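Local coordinates for protein broad specificity aminotransferase (Leishmania mexicana, PDB 4WB0) that moves amino groups between amino acids and 2-oxo acids with pyridoxal 5'-phosphate as cofactor, probably with aspartate and 2-oxoglutarate among its substrates, at residues Y135-T140 / R157-Y162; K259-Y264 / R305-I310; T333-V338 / A387-L392. One frame throughout, in Å; residues are numbered along the deposited sequence. Where two conformers were deposited one is given.

Contact 1 of 3, residues Y135-T140 / R157-Y162; sequences YLADPT and RTYAYY
Leu136 O takes a hydrogen bond from Tyr159 N at 2.9 Å and also a weaker CA-H...O contact, with Thr158 CA 3.1 Å away. Leu136 N and Asp138 N return the exchange, bonding to Arg157 O and Tyr159 O. This is parallel pairing, Tyr135 beside Arg157 and Ala137 beside Tyr159, with those four side chains on one face of the sheet. On that face Arg157 runs extended alongside the Tyr135 ring, its CB over one ring face 4.0 Å from the centroid. The chain then reaches the phenol, where Arg157 NH1 donates to Tyr135 OH at 3.0 Å, with ring and guanidinium planes 75° apart; Arg157 NH2 forms a salt bridge with Asp155. The two strands flank helix 142-150 in sequence, forming a beta-alpha-beta unit in the central mixed sheet of the aminotransferase fold. Tyr159 has CG between its backbone N and carbonyl carbon (chi1 57°), which lays the ring across the neighbouring strand. Ala137 CA sits over a face of it, 3.6 Å from the centroid, while the hydroxyl bonds to Leu188 O one strand further on. Further along, Tyr162 N makes a nearly straight bond (175°) to Asp138 O at 3.1 Å. Water 1 bridges Asp138 OD2, Tyr162 O and Tyr161 N, the last at 2.9 Å. Pro139, which follows a cis peptide bond, sets its CD 3.7 Å from Tyr162 CB.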
loop_
_atom_site.group_PDB
_atom_site.type_symbol
_atom_site.label_atom_id
_atom_site.label_comp_id
_atom_site.label_asym_id
_atom_site.label_seq_id
_atom_site.Cartn_x
_atom_site.Cartn_y
_atom_site.Cartn_z
ATOM N N TYR A 135 -0.578 -17.819 17.223
ATOM C CA TYR A 135 -0.772 -17.351 18.567
ATOM C C TYR A 135 -0.450 -15.899 18.723
ATOM O O TYR A 135 0.654 -15.466 18.320
ATOM C CB TYR A 135 0.123 -18.120 19.513
ATOM C CG TYR A 135 -0.318 -19.530 19.765
ATOM C CD1 TYR A 135 -0.017 -20.526 18.873
ATOM C CD2 TYR A 135 -1.017 -19.852 20.922
ATOM C CE1 TYR A 135 -0.428 -21.829 19.114
ATOM C CE2 TYR A 135 -1.441 -21.089 21.165
ATOM C CZ TYR A 135 -1.125 -22.103 20.266
ATOM O OH TYR A 135 -1.528 -23.389 20.504
ATOM N N LEU A 136 -1.395 -15.181 19.331
ATOM C CA LEU A 136 -1.278 -13.746 19.607
ATOM C C LEU A 136 -1.272 -13.537 21.107
ATOM O O LEU A 136 -1.759 -14.363 21.863
ATOM C CB LEU A 136 -2.422 -12.932 18.990
ATOM C CG LEU A 136 -2.800 -13.205 17.525
ATOM C CD1 LEU A 136 -3.956 -12.337 17.012
ATOM C CD2 LEU A 136 -1.644 -12.959 16.700
ATOM N N ALA A 137 -0.667 -12.453 21.551
ATOM C CA ALA A 137 -0.651 -12.207 22.989
ATOM C C ALA A 137 -2.022 -11.927 23.529
ATOM O O ALA A 137 -2.849 -11.262 22.896
ATOM C CB ALA A 137 0.222 -11.057 23.327
ATOM N N ASP A 138 -2.184 -12.307 24.781
ATOM C CA ASP A 138 -3.343 -11.978 25.573
ATOM C C ASP A 138 -3.026 -10.908 26.632
ATOM O O ASP A 138 -2.393 -11.241 27.638
ATOM C CB ASP A 138 -3.858 -13.255 26.252
ATOM C CG ASP A 138 -4.991 -12.993 27.237
ATOM O OD1 ASP A 138 -5.744 -12.019 27.043
ATOM O OD2 ASP A 138 -5.132 -13.762 28.220
ATOM N N PRO A 139 -3.444 -9.633 26.408
ATOM C CA PRO A 139 -4.122 -8.971 25.260
ATOM C C PRO A 139 -3.189 -8.498 24.145
ATOM O O PRO A 139 -1.963 -8.595 24.337
ATOM C CB PRO A 139 -4.829 -7.785 25.934
ATOM C CG PRO A 139 -4.001 -7.445 27.126
ATOM C CD PRO A 139 -3.294 -8.717 27.561
ATOM N N THR A 140 -3.702 -8.019 22.993
ATOM C CA THR A 140 -2.816 -7.446 21.935
ATOM C C THR A 140 -3.601 -6.445 21.036
ATOM O O THR A 140 -4.805 -6.456 21.008
ATOM C CB THR A 140 -2.147 -8.596 21.032
ATOM O OG1 THR A 140 -1.109 -8.065 20.168
ATOM C CG2 THR A 140 -3.189 -9.293 20.165
ATOM N N ARG A 157 -5.156 -18.198 18.015
ATOM C CA ARG A 157 -5.222 -18.524 19.417
ATOM C C ARG A 157 -4.499 -17.475 20.220
ATOM O O ARG A 157 -3.913 -16.570 19.640
ATOM C CB ARG A 157 -4.595 -19.891 19.651
ATOM C CG ARG A 157 -5.237 -21.031 18.823
ATOM C CD ARG A 157 -4.536 -22.341 19.177
ATOM N NE ARG A 157 -5.071 -23.454 18.419
ATOM C CZ ARG A 157 -4.701 -24.725 18.568
ATOM N NH1 ARG A 157 -3.790 -25.089 19.461
ATOM N NH2 ARG A 157 -5.269 -25.643 17.810
ATOM N N THR A 158 -4.488 -17.627 21.550
ATOM C CA THR A 158 -3.782 -16.665 22.418
ATOM C C THR A 158 -2.772 -17.363 23.318
ATOM O O THR A 158 -2.985 -18.490 23.723
ATOM C CB THR A 158 -4.746 -15.866 23.295
ATOM O OG1 THR A 158 -5.471 -16.750 24.139
ATOM C CG2 THR A 158 -5.735 -15.088 22.420
ATOM N N TYR A 159 -1.638 -16.709 23.574
ATOM C CA TYR A 159 -0.761 -17.108 24.664
ATOM C C TYR A 159 -0.958 -16.118 25.808
ATOM O O TYR A 159 -1.052 -14.890 25.609
ATOM C CB TYR A 159 0.725 -17.181 24.223
ATOM C CG TYR A 159 1.325 -15.951 23.630
ATOM C CD1 TYR A 159 1.939 -14.999 24.429
ATOM C CD2 TYR A 159 1.311 -15.755 22.261
ATOM C CE1 TYR A 159 2.488 -13.851 23.870
ATOM C CE2 TYR A 159 1.866 -14.618 21.695
ATOM C CZ TYR A 159 2.445 -13.673 22.512
ATOM O OH TYR A 159 2.998 -12.569 21.925
ATOM N N ALA A 160 -1.009 -16.661 27.016
ATOM C CA ALA A 160 -1.060 -15.833 28.200
ATOM C C ALA A 160 0.152 -14.889 28.176
ATOM O O ALA A 160 1.253 -15.268 27.738
ATOM C CB ALA A 160 -1.072 -16.681 29.430
ATOM N N TYR A 161 -0.056 -13.663 28.633
ATOM C CA TYR A 161 1.036 -12.720 28.628
ATOM C C TYR A 161 0.893 -11.800 29.815
ATOM O O TYR A 161 1.791 -11.730 30.651
ATOM C CB TYR A 161 1.048 -11.952 27.325
ATOM C CG TYR A 161 2.223 -11.036 27.202
ATOM C CD1 TYR A 161 3.456 -11.532 26.847
ATOM C CD2 TYR A 161 2.097 -9.685 27.441
ATOM C CE1 TYR A 161 4.534 -10.731 26.733
ATOM C CE2 TYR A 161 3.184 -8.849 27.348
ATOM C CZ TYR A 161 4.406 -9.381 26.973
ATOM O OH TYR A 161 5.516 -8.602 26.890
ATOM N N TYR A 162 -0.231 -11.110 29.894
ATOM C CA TYR A 162 -0.471 -10.202 31.005
ATOM C C TYR A 162 -1.339 -10.819 32.073
ATOM O O TYR A 162 -2.321 -11.511 31.776
ATOM C CB TYR A 162 -1.123 -8.935 30.494
ATOM C CG TYR A 162 -1.147 -7.760 31.437
ATOM C CD1 TYR A 162 0.027 -7.089 31.761
ATOM C CD2 TYR A 162 -2.354 -7.270 31.952
ATOM C CE1 TYR A 162 0.009 -5.980 32.606
ATOM C CE2 TYR A 162 -2.381 -6.154 32.805
ATOM C CZ TYR A 162 -1.185 -5.513 33.118
ATOM O OH TYR A 162 -1.125 -4.406 33.946
HETATM O O HOH W 1 -2.682 -13.436 29.729
#

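Contact 2 of 3, residues K259-Y264 / R305-I310; sequences KNMGLY and RLAHLI
An irregular loop, 259-264, faces the side of helix 305-310, the nearest alpha carbons being Met261 CA and Ala307 CA at 7.8 Å, so side chains rather than backbones close the gap. Met261 does most of the closing. Its chain is extended at chi2 and then turns at chi3 (-101°), placing the sulphur against the helix and sending the methyl along it. Met261 SD lies 3.6 Å from Ala307 CB and almost as near the alpha carbon behind it, an approach that the small alanine permits. Beyond it, Met261 CE meets Ile310 CG2 at 3.9 Å, the two side chains running antiparallel past one another. Gly262, with its positive phi of 69°, turns the loop between Met261 and Leu263, and both of these direct their side chains at the helix. The leucine forks: Leu263 CD1 is 4.3 Å from Ala307 CB, and Leu263 CD2 is equally far from Leu306 CD1. Trp320 of helix 314-344 packs on both Met261 and Ile310, and aromatic packing from the neighbouring subunit reaches Leu263 and Leu306. The loop carries the sequence pattern that in related aminotransferases surrounds the lysine of the internal aldimine. Every touch between loop and helix is apolar, without directional bonds, which implies that van der Waals fit and exclusion of water, not polar pairing, hold the two together here.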
loop_
_atom_site.group_PDB
_atom_site.type_symbol
_atom_site.label_atom_id
_atom_site.label_comp_id
_atom_site.label_asym_id
_atom_site.label_seq_id
_atom_site.Cartn_x
_atom_site.Cartn_y
_atom_site.Cartn_z
ATOM N N LYS A 259 6.029 5.730 14.378
ATOM C CA LYS A 259 6.083 6.321 15.697
ATOM C C LYS A 259 7.451 6.910 16.058
ATOM O O LYS A 259 7.481 8.034 16.566
ATOM C CB LYS A 259 5.646 5.294 16.773
ATOM C CG LYS A 259 4.092 5.078 16.861
ATOM C CD LYS A 259 3.734 3.755 16.232
ATOM C CE LYS A 259 2.246 3.691 15.750
ATOM N NZ LYS A 259 1.253 4.118 16.746
ATOM N N ASN A 260 8.551 6.171 15.820
ATOM C CA ASN A 260 9.877 6.621 16.250
ATOM C C ASN A 260 10.450 7.716 15.344
ATOM O O ASN A 260 11.280 8.490 15.780
ATOM C CB ASN A 260 10.881 5.439 16.366
ATOM C CG ASN A 260 10.979 4.547 15.122
ATOM O OD1 ASN A 260 10.617 4.916 13.997
ATOM N ND2 ASN A 260 11.472 3.337 15.346
ATOM N N MET A 261 9.961 7.839 14.115
ATOM C CA MET A 261 10.364 8.961 13.254
ATOM C C MET A 261 9.196 9.918 12.966
ATOM O O MET A 261 9.367 10.925 12.320
ATOM C CB MET A 261 10.998 8.357 11.973
ATOM C CG MET A 261 12.143 9.080 11.441
ATOM S SD MET A 261 12.868 8.185 10.005
ATOM C CE MET A 261 14.325 7.352 10.679
ATOM N N GLY A 262 7.996 9.564 13.449
ATOM C CA GLY A 262 6.825 10.353 13.273
ATOM C C GLY A 262 6.312 10.407 11.846
ATOM O O GLY A 262 5.635 11.360 11.470
ATOM N N LEU A 263 6.635 9.397 11.076
ATOM C CA LEU A 263 6.279 9.398 9.653
ATOM C C LEU A 263 4.940 8.677 9.452
ATOM O O LEU A 263 4.795 7.940 8.500
ATOM C CB LEU A 263 7.389 8.716 8.852
ATOM C CG LEU A 263 8.642 9.589 8.809
ATOM C CD1 LEU A 263 9.694 8.774 8.024
ATOM C CD2 LEU A 263 8.332 10.955 8.188
ATOM N N TYR A 264 3.966 8.933 10.329
ATOM C CA TYR A 264 2.697 8.188 10.291
ATOM C C TYR A 264 2.049 8.206 8.887
ATOM O O TYR A 264 1.635 7.173 8.385
ATOM C CB TYR A 264 1.672 8.761 11.276
ATOM C CG TYR A 264 2.182 8.948 12.708
ATOM C CD1 TYR A 264 2.795 10.118 13.104
ATOM C CD2 TYR A 264 2.016 7.945 13.656
ATOM C CE1 TYR A 264 3.277 10.282 14.446
ATOM C CE2 TYR A 264 2.495 8.083 14.955
ATOM C CZ TYR A 264 3.112 9.259 15.349
ATOM O OH TYR A 264 3.588 9.389 16.651
ATOM N N ARG A 305 12.615 7.493 1.364
ATOM C CA ARG A 305 13.731 8.429 1.028
ATOM C C ARG A 305 14.063 9.335 2.203
ATOM O O ARG A 305 15.235 9.504 2.582
ATOM C CB ARG A 305 13.364 9.239 -0.183
ATOM C CG ARG A 305 13.425 8.417 -1.485
ATOM C CD ARG A 305 12.982 9.240 -2.658
ATOM N NE ARG A 305 13.263 8.510 -3.903
ATOM C CZ ARG A 305 12.780 8.886 -5.084
ATOM N NH1 ARG A 305 11.966 9.943 -5.168
ATOM N NH2 ARG A 305 13.101 8.219 -6.178
ATOM N N LEU A 306 13.033 9.879 2.858
ATOM C CA LEU A 306 13.273 10.684 4.032
ATOM C C LEU A 306 13.985 9.882 5.149
ATOM O O LEU A 306 14.964 10.380 5.802
ATOM C CB LEU A 306 11.976 11.282 4.632
ATOM C CG LEU A 306 11.219 12.282 3.820
ATOM C CD1 LEU A 306 9.862 12.598 4.571
ATOM C CD2 LEU A 306 12.039 13.575 3.640
ATOM N N ALA A 307 13.462 8.700 5.432
ATOM C CA ALA A 307 14.058 7.887 6.477
ATOM C C ALA A 307 15.443 7.432 6.139
ATOM O O ALA A 307 16.317 7.353 7.049
ATOM C CB ALA A 307 13.204 6.651 6.809
ATOM N N HIS A 308 15.707 7.191 4.857
ATOM C CA HIS A 308 17.080 6.781 4.532
ATOM C C HIS A 308 18.068 7.917 4.862
ATOM O O HIS A 308 19.170 7.683 5.385
ATOM C CB HIS A 308 17.236 6.367 3.057
ATOM C CG HIS A 308 18.660 6.360 2.619
ATOM N ND1 HIS A 308 19.221 7.404 1.905
ATOM C CD2 HIS A 308 19.667 5.487 2.888
ATOM C CE1 HIS A 308 20.513 7.160 1.748
ATOM N NE2 HIS A 308 20.798 6.002 2.329
ATOM N N LEU A 309 17.727 9.152 4.542
ATOM C CA LEU A 309 18.655 10.244 4.827
ATOM C C LEU A 309 18.954 10.371 6.320
ATOM O O LEU A 309 20.066 10.663 6.728
ATOM C CB LEU A 309 18.111 11.558 4.276
ATOM C CG LEU A 309 17.913 11.585 2.763
ATOM C CD1 LEU A 309 17.437 12.986 2.488
ATOM C CD2 LEU A 309 19.219 11.297 2.020
ATOM N N ILE A 310 17.924 10.179 7.134
ATOM C CA ILE A 310 18.055 10.323 8.555
ATOM C C ILE A 310 18.852 9.147 9.141
ATOM O O ILE A 310 19.706 9.359 9.985
ATOM C CB ILE A 310 16.684 10.414 9.203
ATOM C CG1 ILE A 310 16.021 11.751 8.777
ATOM C CG2 ILE A 310 16.799 10.345 10.698
ATOM C CD1 ILE A 310 14.516 11.785 9.023
#

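Contact 3 of 3, residues T333-V338 / A387-L392; sequences TMRRTV and ANIAGL
Met334 and Ile389 make the tight part of this contact, Met334 CB resting 3.6 Å from Ile389 CG2 on the inner side of helix 333-338. Bends at chi2 (-62°) and chi3 (98°) bring CG and SD of the methionine alongside Leu392, with Met334 SD 3.7 Å from Leu392 CB and as close to the leucine carbonyl oxygen, which accepts a hydrogen bond from Arg330. Arg335 runs roughly perpendicular to Ile389. Its CG touches the same CG2 methyl, and Ile389 CG1 lies 4.0 Å above the guanidinium plane, toward its rim; NH1 bonds to Val354 O and NH2 to the oxygens of Gly359 and Phe361, which probably helps to offset the buried charge. Packing is sparser one turn on, where Val338 CG2 and Leu392 CD1 meet at 3.9 Å. Elsewhere on the helix, Thr333 and Arg336 are exposed, while Thr337, packed against helix 394-410, donates from OG1 back to Thr333 O at 2.9 Å, reaching that carbonyl from the face opposite Thr337 N. In the partner segment a short strand passes into a 3-10 turn, 389-391, that starts with Ile389 and leads into Leu392, both aimed at the helix. The later part of long helix 314-344 packed on this strand end and 3-10 turn, with helix 394-410 beside it, is characteristic of the small domain of fold-type I aminotransferases.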
loop_
_atom_site.group_PDB
_atom_site.type_symbol
_atom_site.label_atom_id
_atom_site.label_comp_id
_atom_site.label_asym_id
_atom_site.label_seq_id
_atom_site.Cartn_x
_atom_site.Cartn_y
_atom_site.Cartn_z
ATOM N N THR A 333 8.022 11.676 32.114
ATOM C CA THR A 333 7.563 12.814 32.928
ATOM C C THR A 333 6.036 12.801 33.057
ATOM O O THR A 333 5.508 13.055 34.118
ATOM C CB THR A 333 8.008 14.157 32.341
ATOM O OG1 THR A 333 9.420 14.159 32.185
ATOM C CG2 THR A 333 7.679 15.273 33.271
ATOM N N MET A 334 5.330 12.493 31.974
ATOM C CA MET A 334 3.877 12.440 32.028
ATOM C C MET A 334 3.439 11.294 32.945
ATOM O O MET A 334 2.545 11.476 33.748
ATOM C CB MET A 334 3.292 12.274 30.626
ATOM C CG MET A 334 3.411 13.574 29.776
ATOM S SD MET A 334 2.507 15.007 30.449
ATOM C CE MET A 334 3.861 15.888 31.293
ATOM N N ARG A 335 4.054 10.125 32.820
ATOM C CA ARG A 335 3.755 9.017 33.739
ATOM C C ARG A 335 3.928 9.441 35.187
ATOM O O ARG A 335 3.114 9.110 36.023
ATOM C CB ARG A 335 4.652 7.810 33.490
ATOM C CG ARG A 335 4.458 7.149 32.169
ATOM C CD ARG A 335 5.358 5.932 32.079
ATOM N NE ARG A 335 5.265 5.336 30.769
ATOM C CZ ARG A 335 4.271 4.554 30.360
ATOM N NH1 ARG A 335 3.265 4.260 31.149
ATOM N NH2 ARG A 335 4.299 4.066 29.138
ATOM N N ARG A 336 5.016 10.137 35.467
ATOM C CA ARG A 336 5.315 10.519 36.843
ATOM C C ARG A 336 4.293 11.548 37.321
ATOM O O ARG A 336 3.882 11.532 38.479
ATOM C CB ARG A 336 6.743 11.063 36.944
ATOM C CG ARG A 336 7.115 11.718 38.275
ATOM C CD ARG A 336 6.877 10.808 39.452
ATOM N NE ARG A 336 7.645 9.576 39.399
ATOM C CZ ARG A 336 7.776 8.757 40.441
ATOM N NH1 ARG A 336 7.204 9.055 41.603
ATOM N NH2 ARG A 336 8.480 7.648 40.324
ATOM N N THR A 337 3.883 12.454 36.425
ATOM C CA THR A 337 2.877 13.441 36.798
ATOM C C THR A 337 1.530 12.774 37.176
ATOM O O THR A 337 0.900 13.147 38.169
ATOM C CB THR A 337 2.645 14.420 35.656
ATOM O OG1 THR A 337 3.885 15.079 35.330
ATOM C CG2 THR A 337 1.584 15.442 36.055
ATOM N N VAL A 338 1.070 11.823 36.347
ATOM C CA VAL A 338 -0.200 11.115 36.616
ATOM C C VAL A 338 -0.091 10.320 37.927
ATOM O O VAL A 338 -0.976 10.396 38.778
ATOM C CB VAL A 338 -0.569 10.150 35.450
ATOM C CG1 VAL A 338 -1.788 9.343 35.796
ATOM C CG2 VAL A 338 -0.823 10.930 34.166
ATOM N N ALA A 387 -4.368 3.962 27.542
ATOM C CA ALA A 387 -4.286 5.414 27.450
ATOM C C ALA A 387 -2.967 5.816 26.761
ATOM O O ALA A 387 -1.889 5.374 27.183
ATOM C CB ALA A 387 -4.384 6.034 28.824
ATOM N N ASN A 388 -3.050 6.635 25.705
ATOM C CA ASN A 388 -1.826 7.163 25.095
ATOM C C ASN A 388 -1.220 8.259 25.978
ATOM O O ASN A 388 -1.635 9.431 25.926
ATOM C CB ASN A 388 -2.080 7.695 23.680
ATOM C CG ASN A 388 -0.859 8.373 23.112
ATOM O OD1 ASN A 388 0.276 7.983 23.411
ATOM N ND2 ASN A 388 -1.077 9.386 22.290
ATOM N N ILE A 389 -0.265 7.845 26.815
ATOM C CA ILE A 389 0.438 8.763 27.713
ATOM C C ILE A 389 1.133 9.832 26.877
ATOM O O ILE A 389 1.282 10.969 27.268
ATOM C CB ILE A 389 1.481 8.009 28.581
ATOM C CG1 ILE A 389 0.783 6.982 29.504
ATOM C CG2 ILE A 389 2.360 8.981 29.387
ATOM C CD1 ILE A 389 -0.145 7.670 30.552
ATOM N N ALA A 390 1.586 9.452 25.695
ATOM C CA ALA A 390 2.278 10.424 24.840
ATOM C C ALA A 390 1.336 11.509 24.340
ATOM O O ALA A 390 1.771 12.545 23.801
ATOM C CB ALA A 390 2.996 9.710 23.647
ATOM N N GLY A 391 0.038 11.350 24.575
ATOM C CA GLY A 391 -0.901 12.431 24.267
ATOM C C GLY A 391 -1.103 13.517 25.351
ATOM O O GLY A 391 -1.780 14.550 25.142
ATOM N N LEU A 392 -0.493 13.306 26.504
ATOM C CA LEU A 392 -0.763 14.123 27.675
ATOM C C LEU A 392 0.046 15.386 27.707
ATOM O O LEU A 392 1.150 15.408 27.177
ATOM C CB LEU A 392 -0.448 13.359 28.944
ATOM C CG LEU A 392 -1.397 12.209 29.250
ATOM C CD1 LEU A 392 -0.749 11.304 30.263
ATOM C CD2 LEU A 392 -2.762 12.769 29.741
#

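Contact 1 belongs to the central sheet and is partly buried, whereas contacts 2 and 3 are buried throughout their touching residues. Chemistry follows place: paired strands in contact 1 share backbone hydrogen bonds, an arginine-tyrosine bond and a water, while contact 2 sets a helix against an irregular loop, contact 3 a helix against a strand end and 3-10 turn, both through aliphatic groups and methionine sulphur. Contact 3 also brings a buried arginine into the touching set. Helices 301-312 and 314-344 of contacts 2 and 3 are consecutive, and the longer also reaches contact 2 through Trp320. Contact 2 alone borders the other subunit. Contacts 1 and 2 lie on opposite sides of the chain's centre.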